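Local coordinates for putative hydrolase (Acinetobacter sp. NBRC 100985, PDB 4XUK) that hydrolyses organophosphorus compounds as a zinc-dependent enzyme of the metallo-beta-lactamase superfamily, and probably also acts on lactones, at the interface of chains A and B. Sequence-based numbering; all coordinates share one arbitrary frame. Chains: chain A/B, Putative hydrolase.

Contact 1: the interface of chains A and B. Residues chain A 2-3, 20, 22-23, 268; chain B 289-291.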
loop_
_atom_site.group_PDB
_atom_site.type_symbol
_atom_site.label_atom_id
_atom_site.label_comp_id
_atom_site.label_asym_id
_atom_site.label_seq_id
_atom_site.Cartn_x
_atom_site.Cartn_y
_atom_site.Cartn_z
ATOM N N GLN A 2 0.971 10.754 11.340
ATOM C CA GLN A 2 0.854 9.996 10.079
ATOM C C GLN A 2 1.688 10.557 8.928
ATOM O O GLN A 2 1.854 11.773 8.797
ATOM C CB GLN A 2 -0.612 9.843 9.665
ATOM C CG GLN A 2 -0.858 9.021 8.390
ATOM C CD GLN A 2 -0.437 7.561 8.538
ATOM O OE1 GLN A 2 0.753 7.244 8.526
ATOM N NE2 GLN A 2 -1.413 6.670 8.694
ATOM N N VAL A 3 2.239 9.662 8.112
ATOM C CA VAL A 3 3.008 10.081 6.946
ATOM C C VAL A 3 2.154 10.959 6.010
ATOM O O VAL A 3 0.921 10.829 5.958
ATOM C CB VAL A 3 3.642 8.850 6.206
ATOM C CG1 VAL A 3 2.585 8.012 5.487
ATOM C CG2 VAL A 3 4.725 9.295 5.225
ATOM N N LEU A 20 -3.153 12.284 -1.916
ATOM C CA LEU A 20 -4.348 11.923 -1.141
ATOM C C LEU A 20 -5.170 13.165 -0.804
ATOM O O LEU A 20 -4.626 14.172 -0.330
ATOM C CB LEU A 20 -3.955 11.184 0.150
ATOM C CG LEU A 20 -5.111 10.711 1.055
ATOM C CD1 LEU A 20 -6.036 9.736 0.323
ATOM C CD2 LEU A 20 -4.600 10.064 2.328
ATOM N N GLY A 22 -8.220 12.622 0.963
ATOM C CA GLY A 22 -8.919 12.248 2.180
ATOM C C GLY A 22 -9.535 10.879 2.008
ATOM O O GLY A 22 -9.356 10.245 0.956
ATOM N N THR A 23 -10.271 10.438 3.024
ATOM C CA THR A 23 -10.845 9.101 3.044
ATOM C C THR A 23 -12.320 9.168 3.427
ATOM O O THR A 23 -12.671 9.766 4.449
ATOM C CB THR A 23 -10.111 8.219 4.058
ATOM O OG1 THR A 23 -8.705 8.243 3.786
ATOM C CG2 THR A 23 -10.603 6.793 3.967
ATOM N N PHE A 268 -5.250 4.478 -1.622
ATOM C CA PHE A 268 -4.051 5.300 -1.812
ATOM C C PHE A 268 -2.788 4.470 -1.655
ATOM O O PHE A 268 -2.670 3.691 -0.701
ATOM C CB PHE A 268 -4.025 6.472 -0.820
ATOM C CG PHE A 268 -2.801 7.333 -0.948
ATOM C CD1 PHE A 268 -2.779 8.391 -1.844
ATOM C CD2 PHE A 268 -1.664 7.069 -0.189
ATOM C CE1 PHE A 268 -1.658 9.168 -1.978
ATOM C CE2 PHE A 268 -0.529 7.849 -0.318
ATOM C CZ PHE A 268 -0.528 8.897 -1.203
ATOM N N PHE B 289 -4.651 2.494 3.530
ATOM C CA PHE B 289 -4.105 3.754 4.058
ATOM C C PHE B 289 -5.158 4.655 4.749
ATOM O O PHE B 289 -6.206 4.888 4.114
ATOM C CB PHE B 289 -3.403 4.492 2.925
ATOM C CG PHE B 289 -2.531 5.621 3.352
ATOM C CD1 PHE B 289 -3.069 6.798 3.797
ATOM C CD2 PHE B 289 -1.169 5.526 3.243
ATOM C CE1 PHE B 289 -2.257 7.849 4.165
ATOM C CE2 PHE B 289 -0.365 6.554 3.621
ATOM C CZ PHE B 289 -0.906 7.716 4.088
ATOM N N LYS B 290 -4.889 5.060 5.952
ATOM C CA LYS B 290 -5.728 5.919 6.708
ATOM C C LYS B 290 -4.983 7.169 7.028
ATOM O O LYS B 290 -4.028 7.159 7.754
ATOM C CB LYS B 290 -6.152 5.295 8.018
ATOM C CG LYS B 290 -7.150 4.173 7.910
ATOM C CD LYS B 290 -7.746 3.825 9.253
ATOM C CE LYS B 290 -9.160 3.341 9.110
ATOM N NZ LYS B 290 -9.452 2.015 9.671
ATOM N N ASP B 291 -5.461 8.259 6.483
ATOM C CA ASP B 291 -5.027 9.525 6.941
ATOM C C ASP B 291 -5.790 9.763 8.219
ATOM O O ASP B 291 -5.285 10.438 9.018
ATOM C CB ASP B 291 -5.251 10.625 5.925
ATOM C CG ASP B 291 -6.683 10.763 5.541
ATOM O OD1 ASP B 291 -7.333 9.765 5.362
ATOM O OD2 ASP B 291 -7.140 11.866 5.433
HETATM O O HOH W 1 -9.913 12.021 5.413
HETATM O O HOH W 2 -3.985 1.931 0.764
HETATM O O HOH W 3 -7.440 6.339 2.237
#

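Contact 2: the interface of chains A and B. Residues chain A 6-8, 289-291; chain B 1-3.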
loop_
_atom_site.group_PDB
_atom_site.type_symbol
_atom_site.label_atom_id
_atom_site.label_comp_id
_atom_site.label_asym_id
_atom_site.label_seq_id
_atom_site.Cartn_x
_atom_site.Cartn_y
_atom_site.Cartn_z
ATOM N N TYR A 6 1.545 11.517 -0.048
ATOM C CA TYR A 6 2.014 11.550 -1.426
ATOM C C TYR A 6 2.880 10.328 -1.638
ATOM O O TYR A 6 3.423 9.774 -0.676
ATOM C CB TYR A 6 2.784 12.841 -1.751
ATOM C CG TYR A 6 4.088 12.995 -1.015
ATOM C CD1 TYR A 6 4.130 13.612 0.229
ATOM C CD2 TYR A 6 5.284 12.546 -1.572
ATOM C CE1 TYR A 6 5.321 13.769 0.913
ATOM C CE2 TYR A 6 6.486 12.701 -0.898
ATOM C CZ TYR A 6 6.494 13.312 0.344
ATOM O OH TYR A 6 7.674 13.477 1.042
ATOM N N TYR A 7 2.993 9.898 -2.888
ATOM C CA TYR A 7 3.838 8.768 -3.230
ATOM C C TYR A 7 4.355 8.974 -4.637
ATOM O O TYR A 7 3.604 9.410 -5.518
ATOM C CB TYR A 7 3.066 7.441 -3.140
ATOM C CG TYR A 7 3.944 6.273 -3.543
ATOM C CD1 TYR A 7 4.810 5.687 -2.629
ATOM C CD2 TYR A 7 3.946 5.796 -4.849
ATOM C CE1 TYR A 7 5.638 4.632 -2.997
ATOM C CE2 TYR A 7 4.769 4.756 -5.228
ATOM C CZ TYR A 7 5.606 4.179 -4.292
ATOM O OH TYR A 7 6.433 3.147 -4.660
ATOM N N GLN A 8 5.629 8.662 -4.858
ATOM C CA GLN A 8 6.231 8.875 -6.168
ATOM C C GLN A 8 6.354 7.569 -6.934
ATOM O O GLN A 8 7.058 6.657 -6.498
ATOM C CB GLN A 8 7.630 9.508 -6.038
ATOM C CG GLN A 8 7.687 10.809 -5.227
ATOM C CD GLN A 8 7.055 12.003 -5.925
ATOM O OE1 GLN A 8 6.378 11.869 -6.949
ATOM N NE2 GLN A 8 7.284 13.192 -5.366
ATOM N N PHE A 289 5.755 -0.656 -2.940
ATOM C CA PHE A 289 6.542 0.497 -2.475
ATOM C C PHE A 289 8.030 0.476 -2.911
ATOM O O PHE A 289 8.723 -0.547 -2.603
ATOM C CB PHE A 289 6.424 0.645 -0.946
ATOM C CG PHE A 289 6.893 1.969 -0.412
ATOM C CD1 PHE A 289 8.229 2.299 -0.404
ATOM C CD2 PHE A 289 6.018 2.883 0.053
ATOM C CE1 PHE A 289 8.658 3.503 0.058
ATOM C CE2 PHE A 289 6.443 4.088 0.510
ATOM C CZ PHE A 289 7.772 4.400 0.510
ATOM N N LYS A 290 8.480 1.508 -3.558
ATOM C CA LYS A 290 9.828 1.577 -3.964
ATOM C C LYS A 290 10.584 2.796 -3.391
ATOM O O LYS A 290 10.293 3.895 -3.714
ATOM C CB LYS A 290 9.856 1.567 -5.451
ATOM C CG LYS A 290 10.991 0.815 -6.084
ATOM C CD LYS A 290 10.695 0.628 -7.548
ATOM C CE LYS A 290 10.979 -0.771 -8.055
ATOM N NZ LYS A 290 9.866 -1.483 -8.749
ATOM N N ASP A 291 11.472 2.545 -2.469
ATOM C CA ASP A 291 12.323 3.569 -1.977
ATOM C C ASP A 291 13.385 3.673 -3.028
ATOM O O ASP A 291 13.868 4.700 -3.202
ATOM C CB ASP A 291 12.915 3.227 -0.613
ATOM C CG ASP A 291 13.790 1.980 -0.645
ATOM O OD1 ASP A 291 13.410 0.999 -1.268
ATOM O OD2 ASP A 291 14.853 2.016 -0.076
ATOM N N LYS B 1 12.851 13.082 -2.946
ATOM C CA LYS B 1 11.658 13.083 -3.785
ATOM C C LYS B 1 10.625 12.120 -3.227
ATOM O O LYS B 1 9.563 12.483 -2.959
ATOM C CB LYS B 1 11.988 12.651 -5.202
ATOM C CG LYS B 1 11.132 13.198 -6.266
ATOM C CD LYS B 1 11.239 14.684 -6.141
ATOM C CE LYS B 1 10.599 15.436 -7.225
ATOM N NZ LYS B 1 9.837 16.570 -6.614
ATOM N N GLN B 2 11.008 10.881 -3.106
ATOM C CA GLN B 2 10.127 9.829 -2.576
ATOM C C GLN B 2 9.706 10.055 -1.129
ATOM O O GLN B 2 10.470 10.605 -0.332
ATOM C CB GLN B 2 10.753 8.436 -2.735
ATOM C CG GLN B 2 9.857 7.278 -2.238
ATOM C CD GLN B 2 8.534 7.153 -3.016
ATOM O OE1 GLN B 2 7.614 7.956 -2.845
ATOM N NE2 GLN B 2 8.444 6.135 -3.872
ATOM N N VAL B 3 8.474 9.661 -0.808
ATOM C CA VAL B 3 7.972 9.790 0.548
ATOM C C VAL B 3 8.835 8.952 1.475
ATOM O O VAL B 3 9.448 7.966 1.054
ATOM C CB VAL B 3 6.467 9.426 0.650
ATOM C CG1 VAL B 3 6.222 7.912 0.527
ATOM C CG2 VAL B 3 5.868 9.962 1.936
HETATM O O HOH W 4 10.027 13.086 0.077
#

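Contact 1: the interface of chains A and B
B:Phe289 and B:Asp291, from the C-terminal tail of chain B, are pressed onto chain A between A:Phe268, A:Leu20 and A:Thr23. B:Phe289 gives up 67 Å² to the partner. Its CG stands anti to the backbone N (chi1 -166°), which lays the ring alongside A:Phe268, the two side chains pointing the same way. The rings meet edge to face, their planes 64° apart: CD2 of A:Phe268 sits 3.8 Å above the plane of B:Phe289, displaced toward the rim. Around the rest of this ring, the methyl CD2 of A:Leu20 touches CE1 at 3.7 Å, while CG1 of A:Val3 crosses at about a right angle and reaches the tip carbon CZ.

B:Asp291, the last residue of its chain, buries 59 Å². With CG between the backbone N and the carbonyl carbon, its carboxylate turns toward A:Thr23, and its CB rests on the same A:Leu20 methyl that supports the phenylalanine. The hydroxyl OG1 of A:Thr23 donates to OD1 at 2.6 Å, arriving on the syn side but 27° out of the carboxylate plane. The other oxygen, OD2, is linked through water 1 to A:Thr23 N, so one threonine engages both carboxylate oxygens, one directly through its hydroxyl and the other from its backbone N by way of a water. Water 3 joins the same OG1 to B:Phe289 O.

Between these two anchors the tail's backbone is tied down as well. The side-chain amide NE2 of A:Gln2 donates to B:Lys290 O at 2.8 Å, nearly head-on to the carbonyl, and water 2 bridges B:Phe289 N and A:Phe268 O.

In the fold, the tail of chain B, a loop that follows strand 283-286, lies against strand 14-26 of chain A, flanked by the N-terminal segment of that chain and by the loop carrying A:Phe268 between strands 260-262 and 271-275.

Contact 2: the interface of chains A and B
B:Gln2 lies across the ring of A:Tyr7 and alongside A:Gln8, its amide plane turned 35° from the tyrosine ring and 39° from the other glutamine's amide. The two glutamine side chains run past each other in opposite directions. B:Gln2 leaves its backbone with CG anti to N and then bends at chi2, a shape that folds the amide back so that OE1 serves both its own chain and the partner. This oxygen accepts from B:Val3 N on a lone pair in the carbonyl plane, and also from A:Gln8 N in strand 6-11, at 2.9 Å and tilted 23° from that plane. Two backbone N-H groups therefore grip one amide oxygen, an arrangement that supports the placing of oxygen and nitrogen in this amide. At the other end NE2 donates to A:Lys290 O at 2.9 Å, close to its own amide plane, with a weak further bond to A:Gln8 O. NE2 also stands 3.3 Å from CE1 of A:Tyr7. That ring is steadied at its edge: its hydroxyl accepts from A:Lys290 N, and its CE1 rests over the face of A:Phe289, offset toward the rim.

B:Val3 forms the apolar half of the contact. It is wedged between two aromatic rings of chain A, one methyl to each. CG2 sits over the face of A:Tyr6, 4.0 Å from the ring centroid and offset toward the rim, and the two side chains pass at a slant. CG1 turns instead to A:Phe289, whose side chain it meets at about a right angle, touching CE2 at 3.8 Å. The phenol of A:Tyr6 is tied to the N-terminal segment of chain B as well: water 4, in the plane of the ring at its edge, lies 2.6 Å from A:Tyr6 OH and 2.6 Å from B:Gln2 O.

Contact 1 and contact 2 lie about 14 Å apart, measured between the centres of their C-alpha atoms, within one two-fold symmetric interface. Both use the residue 2-3 segment of one chain and the 289-291 tail of the other, with the chains exchanged: contact 1 presents the tail of chain B, contact 2 that of chain A. Each chain thus gives and receives a terminus, and strands 14-26 and 6-11 supply the further receiving surfaces. Such reciprocal clasping of chain ends would suit a stable dimer, although the structure alone does not establish the oligomeric state in solution.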